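Side-chain contact in protein interacting with HSP90 1 (Saccharomyces cerevisiae, PDB 4CGU), which takes part in pre-rRNA processing and is required for the interaction of NOP58 with snoRNA: residues L122-N125 with S129-L132. Sequence-based numbering, arbitrary orientation.
Sequences LYIN and SIPL
Leu122 and Ile130 face each other as an antiparallel hydrogen-bonded pair in a beta hairpin of the C-terminal CS domain of Pih1, a worked example of a hairpin whose two faces meet different surroundings. Ile130 N donates to Leu122 O at 2.8 Å, and Leu122 N returns a bond to Ile130 O at 2.9 Å. Beneath this pair the side chains are aliphatic and buried. Ile124, just past the strand, turns its CG1 branch across that of Ile130, with the two CG1 atoms 4.0 Å apart. The branches that meet are those set beside the backbone N, by a staggered chi1 of -61° in Ile124 and a less regular -38° in Ile130. Both side chains pack on Ile99 of strand 95-101, tying the hairpin to the facing sheet. Leu122 swings CG anti to its own N (chi1 179°) and rests on Ile156, while its CB lies 4.3 Å from Leu132 CD2, the branch that Leu132 brings back toward the hairpin. Tyr123 and Ser129 occupy the other, partly exposed face as a non-hydrogen-bonded pair, their CA atoms 4.2 Å apart. The tyrosine ring stands alongside the serine, and its hydroxyl is hydrogen-bonded to Glu119. From the partner strand it is the CB of Ser129, not its OG, that meets the ring, approaching obliquely to 3.5 Å from Tyr123 CD1 and 3.8 Å from Tyr123 CE1.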
loop_
_atom_site.group_PDB
_atom_site.type_symbol
_atom_site.label_atom_id
_atom_site.label_comp_id
_atom_site.label_asym_id
_atom_site.label_seq_id
_atom_site.Cartn_x
_atom_site.Cartn_y
_atom_site.Cartn_z
ATOM N N LEU B 122 2.252 12.538 4.948
ATOM C CA LEU B 122 3.060 12.152 3.807
ATOM C C LEU B 122 4.329 12.989 3.775
ATOM O O LEU B 122 4.294 14.168 3.457
ATOM C CB LEU B 122 2.279 12.344 2.507
ATOM C CG LEU B 122 3.056 11.986 1.237
ATOM C CD1 LEU B 122 3.475 10.520 1.248
ATOM C CD2 LEU B 122 2.232 12.292 0.004
ATOM N N TYR B 123 5.451 12.376 4.121
ATOM C CA TYR B 123 6.736 13.048 4.072
ATOM C C TYR B 123 7.238 13.011 2.648
ATOM O O TYR B 123 7.117 11.992 1.975
ATOM C CB TYR B 123 7.723 12.371 5.024
ATOM C CG TYR B 123 7.322 12.548 6.470
ATOM C CD1 TYR B 123 7.722 13.672 7.191
ATOM C CD2 TYR B 123 6.519 11.609 7.108
ATOM C CE1 TYR B 123 7.343 13.847 8.513
ATOM C CE2 TYR B 123 6.142 11.771 8.430
ATOM C CZ TYR B 123 6.552 12.892 9.126
ATOM O OH TYR B 123 6.167 13.055 10.437
ATOM N N ILE B 124 7.775 14.133 2.182
ATOM C CA ILE B 124 8.240 14.248 0.804
ATOM C C ILE B 124 9.759 14.144 0.743
ATOM O O ILE B 124 10.305 13.341 -0.010
ATOM C CB ILE B 124 7.758 15.565 0.162
ATOM C CG1 ILE B 124 6.228 15.604 0.149
ATOM C CG2 ILE B 124 8.315 15.718 -1.257
ATOM C CD1 ILE B 124 5.578 14.479 -0.659
ATOM N N ASN B 125 10.429 14.968 1.541
ATOM C CA ASN B 125 11.858 14.818 1.793
ATOM C C ASN B 125 12.234 15.424 3.136
ATOM O O ASN B 125 11.369 15.631 3.986
ATOM C CB ASN B 125 12.720 15.381 0.651
ATOM C CG ASN B 125 12.381 16.825 0.294
ATOM O OD1 ASN B 125 11.973 17.621 1.142
ATOM N ND2 ASN B 125 12.568 17.167 -0.979
ATOM N N SER B 129 6.868 18.086 4.452
ATOM C CA SER B 129 5.889 17.091 4.872
ATOM C C SER B 129 4.473 17.638 4.717
ATOM O O SER B 129 4.201 18.788 5.060
ATOM C CB SER B 129 6.125 16.675 6.322
ATOM O OG SER B 129 5.738 17.708 7.213
ATOM N N ILE B 130 3.579 16.806 4.198
ATOM C CA ILE B 130 2.191 17.187 4.001
ATOM C C ILE B 130 1.311 16.334 4.895
ATOM O O ILE B 130 1.053 15.163 4.589
ATOM C CB ILE B 130 1.735 16.931 2.554
ATOM C CG1 ILE B 130 2.852 17.255 1.563
ATOM C CG2 ILE B 130 0.456 17.717 2.244
ATOM C CD1 ILE B 130 3.101 18.726 1.392
ATOM N N PRO B 131 0.861 16.900 6.019
ATOM C CA PRO B 131 -0.167 16.193 6.783
ATOM C C PRO B 131 -1.402 16.088 5.906
ATOM O O PRO B 131 -1.684 17.020 5.159
ATOM C CB PRO B 131 -0.433 17.133 7.962
ATOM C CG PRO B 131 0.812 17.942 8.093
ATOM C CD PRO B 131 1.316 18.126 6.690
ATOM N N LEU B 132 -2.109 14.967 5.965
ATOM C CA LEU B 132 -3.274 14.781 5.114
ATOM C C LEU B 132 -4.537 15.105 5.897
ATOM O O LEU B 132 -4.590 14.865 7.102
ATOM C CB LEU B 132 -3.321 13.349 4.581
ATOM C CG LEU B 132 -2.082 12.889 3.804
ATOM C CD1 LEU B 132 -2.308 11.500 3.237
ATOM C CD2 LEU B 132 -1.729 13.870 2.694
#